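Probable exosome complex exonuclease 2 (Archaeoglobus fulgidus, PDB 3M7N) probably serves as a non-catalytic subunit of the archaeal RNA-degrading exosome, contributing to the structure of the active site carried by its partner Rrp41. Local coordinates at residues G77-N82 / V135-H140; V62-G67 / M161-P166; I9-V14 / M205-T210; Y196-S201 / D239-V244. One frame throughout, in Å; residues are numbered along the deposited sequence.

Contact 1 (G77-N82 / V135-H140). With nucleotides of chain L.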
loop_
_atom_site.group_PDB
_atom_site.type_symbol
_atom_site.label_atom_id
_atom_site.label_comp_id
_atom_site.label_asym_id
_atom_site.label_seq_id
_atom_site.Cartn_x
_atom_site.Cartn_y
_atom_site.Cartn_z
ATOM N N GLY H 77 26.922 -5.632 -25.136
ATOM C CA GLY H 77 26.739 -5.986 -23.744
ATOM C C GLY H 77 25.832 -4.961 -23.087
ATOM O O GLY H 77 25.546 -3.903 -23.671
ATOM N N VAL H 78 25.389 -5.277 -21.870
ATOM C CA VAL H 78 24.399 -4.482 -21.151
ATOM C C VAL H 78 24.920 -3.998 -19.794
ATOM O O VAL H 78 25.627 -4.728 -19.097
ATOM C CB VAL H 78 23.133 -5.325 -20.940
ATOM C CG1 VAL H 78 22.107 -4.590 -20.100
ATOM C CG2 VAL H 78 22.553 -5.717 -22.288
ATOM N N ILE H 79 24.576 -2.765 -19.422
ATOM C CA ILE H 79 24.910 -2.242 -18.097
ATOM C C ILE H 79 23.643 -1.793 -17.424
ATOM O O ILE H 79 22.831 -1.089 -18.020
ATOM C CB ILE H 79 25.883 -1.043 -18.138
ATOM C CG1 ILE H 79 27.198 -1.448 -18.797
ATOM C CG2 ILE H 79 26.161 -0.534 -16.725
ATOM C CD1 ILE H 79 28.280 -0.375 -18.726
ATOM N N ILE H 80 23.466 -2.216 -16.181
ATOM C CA ILE H 80 22.266 -1.899 -15.424
ATOM C C ILE H 80 22.705 -1.437 -14.055
ATOM O O ILE H 80 23.463 -2.127 -13.375
ATOM C CB ILE H 80 21.358 -3.130 -15.248
ATOM C CG1 ILE H 80 21.381 -3.998 -16.503
ATOM C CG2 ILE H 80 19.944 -2.697 -14.875
ATOM C CD1 ILE H 80 20.193 -4.925 -16.629
ATOM N N VAL H 81 22.233 -0.266 -13.657
ATOM C CA VAL H 81 22.656 0.337 -12.413
ATOM C C VAL H 81 21.478 0.409 -11.451
ATOM O O VAL H 81 20.416 0.906 -11.797
ATOM C CB VAL H 81 23.225 1.768 -12.655
ATOM C CG1 VAL H 81 23.621 2.422 -11.326
ATOM C CG2 VAL H 81 24.418 1.725 -13.601
ATOM N N ASN H 82 21.663 -0.105 -10.246
ATOM C CA ASN H 82 20.646 0.043 -9.213
ATOM C C ASN H 82 21.251 0.564 -7.918
ATOM O O ASN H 82 22.415 0.315 -7.609
ATOM C CB ASN H 82 19.901 -1.283 -8.948
ATOM C CG ASN H 82 19.042 -1.717 -10.126
ATOM O OD1 ASN H 82 19.483 -2.482 -10.988
ATOM N ND2 ASN H 82 17.818 -1.222 -10.176
ATOM N N VAL H 135 26.448 -6.371 -17.183
ATOM C CA VAL H 135 27.148 -5.812 -16.026
ATOM C C VAL H 135 26.160 -5.189 -15.038
ATOM O O VAL H 135 25.513 -4.192 -15.354
ATOM C CB VAL H 135 28.167 -4.762 -16.478
ATOM C CG1 VAL H 135 28.992 -4.291 -15.315
ATOM C CG2 VAL H 135 29.054 -5.342 -17.577
ATOM N N PHE H 136 26.030 -5.795 -13.858
ATOM C CA PHE H 136 25.181 -5.257 -12.801
ATOM C C PHE H 136 25.984 -4.366 -11.899
ATOM O O PHE H 136 26.943 -4.816 -11.263
ATOM C CB PHE H 136 24.544 -6.374 -11.961
ATOM C CG PHE H 136 23.459 -7.136 -12.685
ATOM C CD1 PHE H 136 23.709 -8.388 -13.222
ATOM C CD2 PHE H 136 22.198 -6.598 -12.834
ATOM C CE1 PHE H 136 22.719 -9.082 -13.890
ATOM C CE2 PHE H 136 21.200 -7.299 -13.497
ATOM C CZ PHE H 136 21.464 -8.530 -14.026
ATOM N N VAL H 137 25.602 -3.094 -11.856
ATOM C CA VAL H 137 26.240 -2.145 -10.956
ATOM C C VAL H 137 25.280 -1.889 -9.809
ATOM O O VAL H 137 24.206 -1.299 -9.986
ATOM C CB VAL H 137 26.643 -0.803 -11.652
ATOM C CG1 VAL H 137 27.235 0.164 -10.626
ATOM C CG2 VAL H 137 27.648 -1.035 -12.761
ATOM N N ASP H 138 25.643 -2.363 -8.626
ATOM C CA ASP H 138 24.720 -2.261 -7.502
ATOM C C ASP H 138 25.296 -1.389 -6.413
ATOM O O ASP H 138 26.356 -1.673 -5.861
ATOM C CB ASP H 138 24.286 -3.647 -7.006
ATOM C CG ASP H 138 23.325 -4.343 -7.982
ATOM O OD1 ASP H 138 23.722 -5.335 -8.619
ATOM O OD2 ASP H 138 22.170 -3.897 -8.117
ATOM N N ILE H 139 24.595 -0.292 -6.146
ATOM C CA ILE H 139 25.058 0.745 -5.234
ATOM C C ILE H 139 24.370 0.531 -3.898
ATOM O O ILE H 139 23.163 0.333 -3.859
ATOM C CB ILE H 139 24.693 2.152 -5.783
ATOM C CG1 ILE H 139 25.371 2.389 -7.137
ATOM C CG2 ILE H 139 25.033 3.262 -4.774
ATOM C CD1 ILE H 139 24.837 3.585 -7.893
ATOM N N HIS H 140 25.134 0.609 -2.813
ATOM C CA HIS H 140 24.616 0.321 -1.484
ATOM C C HIS H 140 25.110 1.336 -0.467
ATOM O O HIS H 140 26.250 1.292 -0.045
ATOM C CB HIS H 140 25.056 -1.072 -1.048
ATOM C CG HIS H 140 24.055 -1.780 -0.201
ATOM N ND1 HIS H 140 24.041 -1.679 1.177
ATOM C CD2 HIS H 140 23.022 -2.597 -0.529
ATOM C CE1 HIS H 140 23.042 -2.394 1.656
ATOM N NE2 HIS H 140 22.416 -2.973 0.642
ATOM O "O5'" C L 3 14.714 -1.644 -17.707
ATOM C "C5'" C L 3 15.670 -1.313 -16.666
ATOM C "C4'" C L 3 17.130 -1.097 -17.093
ATOM O "O4'" C L 3 17.597 -2.131 -18.002
ATOM C "C3'" C L 3 17.471 0.199 -17.832
ATOM O "O3'" C L 3 17.599 1.299 -16.931
ATOM C "C2'" C L 3 18.808 -0.144 -18.492
ATOM O "O2'" C L 3 19.928 -0.059 -17.633
ATOM C "C1'" C L 3 18.580 -1.599 -18.884
ATOM N N1 C L 3 18.125 -1.699 -20.300
ATOM C C2 C L 3 19.038 -1.413 -21.331
ATOM O O2 C L 3 20.202 -1.098 -21.035
ATOM N N3 C L 3 18.624 -1.491 -22.624
ATOM C C4 C L 3 17.359 -1.835 -22.890
ATOM N N4 C L 3 16.984 -1.907 -24.177
ATOM C C5 C L 3 16.419 -2.125 -21.848
ATOM C C6 C L 3 16.833 -2.042 -20.580
HETATM O O HOH W 1 22.074 -3.477 -11.005
#
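Five backbone hydrogen bonds zip strand 78-82 to strand 135-140 in parallel, with Ile79 opposite Val135, Ile80 opposite Phe136, Val81 opposite Val137 and Asn82 opposite Asp138. The ladder starts with Val135 N giving to Val78 O at 2.7 Å, almost straight at 176°, and ends with Ile139 N on Asn82 O; each donor comes nearly along the C=O axis of its acceptor.

Aliphatic packing occupies the face that carries Ile79, Val81, Val135, Val137 and Ile139. Cross-strand neighbours lie side by side there: CG2 of Val81, beside its own backbone N, rests 3.9 Å from Val137 CB, while the other branch, CG1, meets Ile139 CD1 obliquely at 3.8 Å. Helices 100-115 and 148-161 cover this face.

The other face is mixed. Ile80 CD1 approaches Phe136 CE2 at 4.1 Å. Further along, the Asn82 amide and Asp138 carboxylate run alongside with planes 16° apart, and a water bridges the two, 2.8 Å from Asn82 OD1 and 2.9 Å from Asp138 OD2. The same OD2 forms a salt bridge with Arg89 of a neighbouring exonuclease 1 chain, a charge that would be expected to keep Asp138 ionised.

RNA touches the outer strand: the ribose O2' of C3 in chain L donates to Ile79 O at 3.1 Å, and Ile80 CG2 packs against the same sugar. This is a parallel strand pair at the edge of the mixed sheet of an RNase PH domain, where the rim strand meets RNA and the partner subunit.

Contact 2 (V62-G67 / M161-P166)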
loop_
_atom_site.group_PDB
_atom_site.type_symbol
_atom_site.label_atom_id
_atom_site.label_comp_id
_atom_site.label_asym_id
_atom_site.label_seq_id
_atom_site.Cartn_x
_atom_site.Cartn_y
_atom_site.Cartn_z
ATOM N N VAL H 62 30.090 -5.001 -8.449
ATOM C CA VAL H 62 29.747 -5.292 -9.823
ATOM C C VAL H 62 29.624 -6.788 -10.016
ATOM O O VAL H 62 30.445 -7.544 -9.521
ATOM C CB VAL H 62 30.818 -4.750 -10.807
ATOM C CG1 VAL H 62 30.427 -5.078 -12.250
ATOM C CG2 VAL H 62 31.000 -3.252 -10.625
ATOM N N LYS H 63 28.595 -7.204 -10.744
ATOM C CA LYS H 63 28.415 -8.602 -11.101
ATOM C C LYS H 63 28.217 -8.745 -12.606
ATOM O O LYS H 63 27.495 -7.964 -13.229
ATOM C CB LYS H 63 27.214 -9.208 -10.360
ATOM C CG LYS H 63 27.350 -9.239 -8.850
ATOM C CD LYS H 63 28.510 -10.132 -8.415
ATOM C CE LYS H 63 28.216 -11.610 -8.666
ATOM N NZ LYS H 63 29.196 -12.489 -7.961
ATOM N N MET H 64 28.850 -9.751 -13.192
ATOM C CA MET H 64 28.704 -9.989 -14.616
ATOM C C MET H 64 28.257 -11.414 -14.860
ATOM O O MET H 64 28.767 -12.350 -14.243
ATOM C CB MET H 64 30.025 -9.741 -15.342
ATOM C CG MET H 64 30.531 -8.314 -15.245
ATOM S SD MET H 64 32.059 -8.098 -16.170
ATOM C CE MET H 64 31.421 -8.161 -17.847
ATOM N N GLN H 65 27.296 -11.573 -15.755
ATOM C CA GLN H 65 26.858 -12.894 -16.169
ATOM C C GLN H 65 26.433 -12.836 -17.631
ATOM O O GLN H 65 25.973 -11.800 -18.106
ATOM C CB GLN H 65 25.727 -13.401 -15.265
ATOM C CG GLN H 65 24.480 -12.540 -15.280
ATOM C CD GLN H 65 23.402 -13.030 -14.321
ATOM O OE1 GLN H 65 23.659 -13.273 -13.135
ATOM N NE2 GLN H 65 22.184 -13.171 -14.833
ATOM N N PRO H 66 26.636 -13.937 -18.365
ATOM C CA PRO H 66 26.184 -14.004 -19.759
ATOM C C PRO H 66 24.682 -13.843 -19.796
ATOM O O PRO H 66 24.040 -14.140 -18.799
ATOM C CB PRO H 66 26.575 -15.416 -20.178
ATOM C CG PRO H 66 27.755 -15.744 -19.317
ATOM C CD PRO H 66 27.484 -15.086 -17.999
ATOM N N GLY H 67 24.127 -13.370 -20.904
ATOM C CA GLY H 67 22.691 -13.191 -20.980
ATOM C C GLY H 67 22.151 -12.734 -22.324
ATOM O O GLY H 67 22.872 -12.627 -23.319
ATOM N N MET H 161 36.598 -0.152 -12.782
ATOM C CA MET H 161 38.028 -0.186 -13.036
ATOM C C MET H 161 38.730 -1.365 -12.347
ATOM O O MET H 161 39.813 -1.760 -12.754
ATOM C CB MET H 161 38.668 1.130 -12.598
ATOM C CG MET H 161 38.260 2.324 -13.457
ATOM S SD MET H 161 38.791 3.899 -12.764
ATOM C CE MET H 161 40.569 3.794 -13.032
ATOM N N ASN H 162 38.123 -1.934 -11.311
ATOM C CA ASN H 162 38.715 -3.107 -10.685
ATOM C C ASN H 162 37.897 -4.377 -10.867
ATOM O O ASN H 162 37.991 -5.294 -10.067
ATOM C CB ASN H 162 38.986 -2.853 -9.215
ATOM C CG ASN H 162 39.997 -1.731 -8.997
ATOM O OD1 ASN H 162 41.171 -1.992 -8.722
ATOM N ND2 ASN H 162 39.541 -0.472 -9.105
ATOM N N THR H 163 37.117 -4.427 -11.939
ATOM C CA THR H 163 36.347 -5.605 -12.282
ATOM C C THR H 163 37.141 -6.636 -13.086
ATOM O O THR H 163 38.006 -6.300 -13.894
ATOM C CB THR H 163 35.082 -5.229 -13.067
ATOM O OG1 THR H 163 34.206 -4.483 -12.221
ATOM C CG2 THR H 163 34.358 -6.474 -13.564
ATOM N N LYS H 164 36.828 -7.905 -12.853
ATOM C CA LYS H 164 37.465 -9.003 -13.563
ATOM C C LYS H 164 36.373 -9.829 -14.208
ATOM O O LYS H 164 35.509 -10.381 -13.514
ATOM C CB LYS H 164 38.282 -9.855 -12.592
ATOM C CG LYS H 164 38.779 -11.169 -13.191
ATOM C CD LYS H 164 39.387 -12.096 -12.121
ATOM C CE LYS H 164 40.818 -11.689 -11.786
ATOM N NZ LYS H 164 41.461 -12.616 -10.817
ATOM N N VAL H 165 36.380 -9.887 -15.534
ATOM C CA VAL H 165 35.361 -10.648 -16.245
ATOM C C VAL H 165 35.461 -12.120 -15.867
ATOM O O VAL H 165 36.547 -12.690 -15.862
ATOM C CB VAL H 165 35.454 -10.469 -17.770
ATOM C CG1 VAL H 165 34.290 -11.171 -18.444
ATOM C CG2 VAL H 165 35.440 -8.994 -18.127
ATOM N N PRO H 166 34.330 -12.736 -15.519
ATOM C CA PRO H 166 34.378 -14.119 -15.041
ATOM C C PRO H 166 34.198 -15.093 -16.195
ATOM O O PRO H 166 33.209 -15.823 -16.217
ATOM C CB PRO H 166 33.154 -14.202 -14.122
ATOM C CG PRO H 166 32.230 -13.058 -14.572
ATOM C CD PRO H 166 32.949 -12.249 -15.622
#
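Van der Waals contact carries this pairing, in which strand 62-67 faces the chain just after helix 148-161. Met64 does most of the work. Its CG stands anti to the carbonyl carbon (chi1 -62°), the chain runs on extended to SD, and a bend at chi3 (73°) turns the methyl. The sulphur thus touches two branches of the other segment, 3.8 Å from Thr163 CG2 and 4.0 Å from Val165 CG2, crossing both side chains obliquely; CE also lies against Val165 CG2.

Nearer its root, Met64 meets the ring of Pro166. Pro166 CD packs on Met64 CB at 3.9 Å, and Pro166 CG comes to 3.5 Å from Met64 O, so the ring leans on backbone as well as side chain. Trp133, on strand 131-141, flanks both Val165 and Pro166.

A polar atom meets an aliphatic one at the other end. Thr163 OG1 lies 3.7 Å from Val62 CB, the two side chains crossing at about a right angle. That hydroxyl is hydrogen-bonded to Ala159 O in the last turn of the helix, and with OG1 beside its own backbone N (chi1 -66°), CG2 is left to face the sulphur.

The buried hydroxyl therefore has its polar demand met from the end of the preceding helix, through Ala159 O, and what it offers Val62 is bulk. Between the sheet strand and the helix exit of this RNase PH domain the chemistry is that of a hydrophobic core: adhesion rests on the fit of a bent thioether against two methyl groups, with a proline ring against the root of the same side chain.

Contact 3 (I9-V14 / M205-T210)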
loop_
_atom_site.group_PDB
_atom_site.type_symbol
_atom_site.label_atom_id
_atom_site.label_comp_id
_atom_site.label_asym_id
_atom_site.label_seq_id
_atom_site.Cartn_x
_atom_site.Cartn_y
_atom_site.Cartn_z
ATOM N N ILE H 9 16.650 24.288 12.811
ATOM C CA ILE H 9 17.539 25.132 13.588
ATOM C C ILE H 9 18.913 25.085 12.957
ATOM O O ILE H 9 19.592 26.112 12.834
ATOM C CB ILE H 9 17.616 24.679 15.052
ATOM C CG1 ILE H 9 16.269 24.930 15.747
ATOM C CG2 ILE H 9 18.758 25.395 15.786
ATOM C CD1 ILE H 9 15.760 26.349 15.585
ATOM N N LYS H 10 19.297 23.885 12.536
ATOM C CA LYS H 10 20.557 23.670 11.838
ATOM C C LYS H 10 20.572 24.451 10.524
ATOM O O LYS H 10 21.617 24.893 10.066
ATOM C CB LYS H 10 20.776 22.178 11.560
ATOM C CG LYS H 10 22.051 21.895 10.794
ATOM C CD LYS H 10 23.249 22.115 11.682
ATOM C CE LYS H 10 23.150 21.186 12.869
ATOM N NZ LYS H 10 24.441 21.072 13.589
ATOM N N ARG H 11 19.405 24.605 9.918
ATOM C CA ARG H 11 19.282 25.413 8.723
ATOM C C ARG H 11 19.650 26.872 9.024
ATOM O O ARG H 11 20.398 27.506 8.273
ATOM C CB ARG H 11 17.872 25.309 8.139
ATOM C CG ARG H 11 17.651 26.148 6.886
ATOM C CD ARG H 11 16.413 25.698 6.125
ATOM N NE ARG H 11 16.108 26.609 5.023
ATOM C CZ ARG H 11 15.535 27.801 5.184
ATOM N NH1 ARG H 11 15.296 28.561 4.134
ATOM N NH2 ARG H 11 15.195 28.230 6.399
ATOM N N ASP H 12 19.140 27.399 10.134
ATOM C CA ASP H 12 19.491 28.753 10.538
ATOM C C ASP H 12 20.996 28.917 10.719
ATOM O O ASP H 12 21.553 29.937 10.349
ATOM C CB ASP H 12 18.778 29.138 11.827
ATOM C CG ASP H 12 17.314 29.485 11.606
ATOM O OD1 ASP H 12 16.604 29.684 12.613
ATOM O OD2 ASP H 12 16.882 29.559 10.434
ATOM N N TYR H 13 21.646 27.908 11.289
ATOM C CA TYR H 13 23.071 27.981 11.559
ATOM C C TYR H 13 23.898 28.028 10.264
ATOM O O TYR H 13 24.767 28.880 10.106
ATOM C CB TYR H 13 23.519 26.816 12.437
ATOM C CG TYR H 13 24.956 26.960 12.871
ATOM C CD1 TYR H 13 25.354 28.027 13.662
ATOM C CD2 TYR H 13 25.920 26.039 12.482
ATOM C CE1 TYR H 13 26.671 28.175 14.052
ATOM C CE2 TYR H 13 27.234 26.176 12.871
ATOM C CZ TYR H 13 27.607 27.246 13.655
ATOM O OH TYR H 13 28.918 27.387 14.051
ATOM N N VAL H 14 23.611 27.116 9.345
ATOM C CA VAL H 14 24.237 27.121 8.035
ATOM C C VAL H 14 23.996 28.449 7.327
ATOM O O VAL H 14 24.914 29.033 6.772
ATOM C CB VAL H 14 23.699 25.994 7.159
ATOM C CG1 VAL H 14 24.260 26.099 5.758
ATOM C CG2 VAL H 14 24.023 24.635 7.779
ATOM N N MET H 205 22.645 20.140 3.945
ATOM C CA MET H 205 21.412 19.810 3.242
ATOM C C MET H 205 20.174 20.226 4.056
ATOM O O MET H 205 19.082 20.278 3.530
ATOM C CB MET H 205 21.348 18.320 2.906
ATOM C CG MET H 205 22.372 17.844 1.860
ATOM S SD MET H 205 22.320 18.704 0.272
ATOM C CE MET H 205 20.625 18.378 -0.236
ATOM N N SER H 206 20.347 20.533 5.334
ATOM C CA SER H 206 19.230 21.013 6.126
ATOM C C SER H 206 18.585 22.237 5.480
ATOM O O SER H 206 17.446 22.568 5.749
ATOM C CB SER H 206 19.706 21.378 7.523
ATOM O OG SER H 206 20.464 22.568 7.451
ATOM N N VAL H 207 19.327 22.920 4.628
ATOM C CA VAL H 207 18.820 24.120 3.986
ATOM C C VAL H 207 17.699 23.824 2.998
ATOM O O VAL H 207 16.784 24.618 2.850
ATOM C CB VAL H 207 19.959 24.910 3.288
ATOM C CG1 VAL H 207 19.387 26.048 2.467
ATOM C CG2 VAL H 207 20.946 25.444 4.335
ATOM N N GLY H 208 17.778 22.693 2.310
ATOM C CA GLY H 208 16.776 22.336 1.324
ATOM C C GLY H 208 17.408 21.381 0.347
ATOM O O GLY H 208 18.633 21.248 0.323
ATOM N N ASP H 209 16.599 20.706 -0.456
ATOM C CA ASP H 209 17.132 19.691 -1.359
ATOM C C ASP H 209 17.314 20.260 -2.768
ATOM O O ASP H 209 16.749 19.758 -3.734
ATOM C CB ASP H 209 16.218 18.469 -1.385
ATOM C CG ASP H 209 16.887 17.247 -1.986
ATOM O OD1 ASP H 209 18.084 17.333 -2.350
ATOM O OD2 ASP H 209 16.218 16.190 -2.094
ATOM N N THR H 210 18.114 21.309 -2.873
ATOM C CA THR H 210 18.200 22.093 -4.103
ATOM C C THR H 210 19.625 22.032 -4.656
ATOM O O THR H 210 20.516 22.779 -4.224
ATOM C CB THR H 210 17.845 23.530 -3.811
ATOM O OG1 THR H 210 18.576 23.948 -2.651
ATOM C CG2 THR H 210 16.378 23.646 -3.508
#
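Val207 O is the best-held polar atom here, gripped across the contact by one hydrogen bond, from Arg11 NE at 3.0 Å with an N-H...O angle of 144°. The acceptor belongs to a type I beta turn, Met205 to Gly208, that begins on the last residue of helix 202-205, and the donor to the N-terminal helix 4-19, so the bond ties that helix to the second RNase PH domain of the chain. NE approaches in the carbonyl plane, on a lone pair, at a C=O...N angle of 121°, and the oxygen lies only 9° out of the guanidinium plane.

Arg11 gets there by stretching out. Its CG is anti to the backbone N and the chain stays extended to NE, lying alongside the turn, with CD 3.3 Å from Ser206 O and CG near Val207 CA. Beyond NE, NH2 makes a salt bridge to an acidic side chain of another protein chain, so the same guanidinium serves a subunit interface.

Ser206 points at the helix and fits against the Lys10-Arg11 backbone, its OG being 3.6 Å from Lys10 C. This hydroxyl is hydrogen-bonded to Glu203 O in the preceding turn. Lys10 sends its ammonium back to Glu203 in a salt bridge, through a chain bent at chi2 and chi3 whose CG passes close to Ser206.

Gly208 leaves helical geometry with a positive phi, which turns the backbone off toward strand 211-216. One turn along the helix from Lys10, the apolar part closes obliquely, Val14 CG1 resting 3.7 Å from Val207 CG2.

Contact 4 (Y196-S201 / D239-V244)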
loop_
_atom_site.group_PDB
_atom_site.type_symbol
_atom_site.label_atom_id
_atom_site.label_comp_id
_atom_site.label_asym_id
_atom_site.label_seq_id
_atom_site.Cartn_x
_atom_site.Cartn_y
_atom_site.Cartn_z
ATOM N N TYR H 196 26.663 28.759 -4.308
ATOM C CA TYR H 196 26.753 27.312 -4.405
ATOM C C TYR H 196 27.687 26.757 -3.331
ATOM O O TYR H 196 28.575 27.459 -2.842
ATOM C CB TYR H 196 27.224 26.895 -5.794
ATOM C CG TYR H 196 28.529 27.525 -6.207
ATOM C CD1 TYR H 196 29.733 27.043 -5.720
ATOM C CD2 TYR H 196 28.558 28.614 -7.090
ATOM C CE1 TYR H 196 30.946 27.620 -6.100
ATOM C CE2 TYR H 196 29.757 29.198 -7.478
ATOM C CZ TYR H 196 30.953 28.699 -6.980
ATOM O OH TYR H 196 32.159 29.284 -7.338
ATOM N N LEU H 197 27.464 25.507 -2.943
ATOM C CA LEU H 197 28.357 24.820 -2.017
ATOM C C LEU H 197 28.594 23.422 -2.564
ATOM O O LEU H 197 27.708 22.542 -2.508
ATOM C CB LEU H 197 27.808 24.763 -0.587
ATOM C CG LEU H 197 27.524 26.049 0.205
ATOM C CD1 LEU H 197 26.284 26.750 -0.341
ATOM C CD2 LEU H 197 27.349 25.759 1.711
ATOM N N VAL H 198 29.790 23.251 -3.129
ATOM C CA VAL H 198 30.218 21.993 -3.714
ATOM C C VAL H 198 30.304 20.938 -2.614
ATOM O O VAL H 198 30.800 21.217 -1.532
ATOM C CB VAL H 198 31.591 22.149 -4.397
ATOM C CG1 VAL H 198 32.163 20.794 -4.787
ATOM C CG2 VAL H 198 31.487 23.088 -5.614
ATOM N N ASP H 199 29.799 19.737 -2.893
ATOM C CA ASP H 199 29.911 18.622 -1.953
ATOM C C ASP H 199 29.244 18.920 -0.611
ATOM O O ASP H 199 29.887 18.924 0.431
ATOM C CB ASP H 199 31.380 18.236 -1.736
ATOM C CG ASP H 199 31.520 16.991 -0.895
ATOM O OD1 ASP H 199 32.515 16.856 -0.154
ATOM O OD2 ASP H 199 30.612 16.139 -0.979
ATOM N N PRO H 200 27.942 19.187 -0.636
ATOM C CA PRO H 200 27.260 19.542 0.614
ATOM C C PRO H 200 27.260 18.387 1.633
ATOM O O PRO H 200 27.026 17.222 1.285
ATOM C CB PRO H 200 25.831 19.832 0.147
ATOM C CG PRO H 200 25.672 18.951 -1.057
ATOM C CD PRO H 200 27.003 19.034 -1.758
ATOM N N SER H 201 27.544 18.710 2.885
ATOM C CA SER H 201 27.381 17.749 3.953
ATOM C C SER H 201 25.871 17.584 4.240
ATOM O O SER H 201 25.040 18.360 3.748
ATOM C CB SER H 201 28.131 18.208 5.213
ATOM O OG SER H 201 27.531 19.347 5.812
ATOM N N ASP H 239 26.704 29.382 -14.943
ATOM C CA ASP H 239 27.924 29.546 -15.754
ATOM C C ASP H 239 29.196 29.434 -14.924
ATOM O O ASP H 239 30.137 28.726 -15.290
ATOM C CB ASP H 239 27.906 30.880 -16.506
ATOM C CG ASP H 239 26.849 30.903 -17.598
ATOM O OD1 ASP H 239 26.633 29.829 -18.195
ATOM O OD2 ASP H 239 26.220 31.965 -17.829
ATOM N N GLU H 240 29.203 30.138 -13.800
ATOM C CA GLU H 240 30.324 30.103 -12.904
ATOM C C GLU H 240 30.520 28.680 -12.373
ATOM O O GLU H 240 31.645 28.172 -12.350
ATOM C CB GLU H 240 30.105 31.098 -11.770
ATOM C CG GLU H 240 31.258 31.158 -10.777
ATOM C CD GLU H 240 30.903 31.947 -9.528
ATOM O OE1 GLU H 240 31.618 31.809 -8.503
ATOM O OE2 GLU H 240 29.902 32.698 -9.583
ATOM N N LEU H 241 29.421 28.029 -11.989
ATOM C CA LEU H 241 29.484 26.685 -11.410
ATOM C C LEU H 241 29.856 25.626 -12.440
ATOM O O LEU H 241 30.458 24.617 -12.114
ATOM C CB LEU H 241 28.154 26.313 -10.739
ATOM C CG LEU H 241 28.141 25.039 -9.883
ATOM C CD1 LEU H 241 29.301 25.048 -8.871
ATOM C CD2 LEU H 241 26.795 24.879 -9.166
ATOM N N LEU H 242 29.486 25.851 -13.688
ATOM C CA LEU H 242 29.909 24.965 -14.763
ATOM C C LEU H 242 31.434 24.827 -14.734
ATOM O O LEU H 242 31.974 23.705 -14.795
ATOM C CB LEU H 242 29.466 25.551 -16.111
ATOM C CG LEU H 242 29.142 24.687 -17.329
ATOM C CD1 LEU H 242 29.661 25.373 -18.554
ATOM C CD2 LEU H 242 29.677 23.264 -17.259
ATOM N N ASP H 243 32.125 25.974 -14.637
ATOM C CA ASP H 243 33.594 26.004 -14.674
ATOM C C ASP H 243 34.205 25.402 -13.429
ATOM O O ASP H 243 35.074 24.522 -13.503
ATOM C CB ASP H 243 34.131 27.433 -14.918
ATOM C CG ASP H 243 33.802 27.949 -16.333
ATOM O OD1 ASP H 243 33.813 27.141 -17.290
ATOM O OD2 ASP H 243 33.501 29.152 -16.482
ATOM N N VAL H 244 33.740 25.867 -12.280
ATOM C CA VAL H 244 34.191 25.333 -11.007
ATOM C C VAL H 244 34.098 23.804 -10.993
ATOM O O VAL H 244 35.028 23.131 -10.535
ATOM C CB VAL H 244 33.390 25.967 -9.842
ATOM C CG1 VAL H 244 33.502 25.126 -8.569
ATOM C CG2 VAL H 244 33.852 27.402 -9.592
#
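Leu241 supplies the bump and the Tyr196 ring the flat wall it rests on. Methyl CD1 sits over one ring face in a CH-pi contact, 3.9 Å from the ring centroid and 17° off the normal, displaced toward the rim so that Tyr196 CG is its nearest ring atom. CD2 leans on Tyr196 CB, and the two side chains slide past each other in opposite directions. The first torsion of Tyr196 places the ring there by putting CG in the crowded position between the backbone N and the carbonyl carbon.

At the ring's far end two side chains of the helix converge on the hydroxyl. Tyr196 OH donates to Glu240 OE1 at 2.8 Å, from above the carboxylate plane, which stands 78° to the ring. Glu240 reaches it fully extended and at the ring's edge. Val244 comes tip to tip from one turn along, its CG2 3.4 Å from Tyr196 OH.

Val198 fills the hollow between Leu241 and Val244: its CG2 lies 4.1 Å from Val244 CG1 and 4.4 Å from Leu241 CD1.

Strand 196-198 and helix 239-244 run nearly parallel, 13° apart, with their axes 10.6 Å from each other. The strand is an outermost one of the antiparallel sheet in this chain's second RNase PH domain; helix 235-253 packs alongside it, and Leu241 reaches on to Ser189 and Ile191 of adjoining strand 185-192.

Contacts 1 and 2 belong to the first RNase PH domain. Their centres are about 10 Å apart and they share one mixed sheet, in which strand 131-141 lies between 78-84 and 56-67; Val135 packs on Val62 and Met64. Contacts 3 and 4 lie across the centre of the chain, their centres about 17 Å apart and 28 to 41 Å from those of the first pair, and meet where Met205 SD touches Pro200 CG. Along the sequence, contact 3 spans contacts 1 and 2 and interleaves with contact 4, with helix 4-19 packing on the second domain. RNA is met at contact 1, while contacts 3 and 4 pack helices against the second domain.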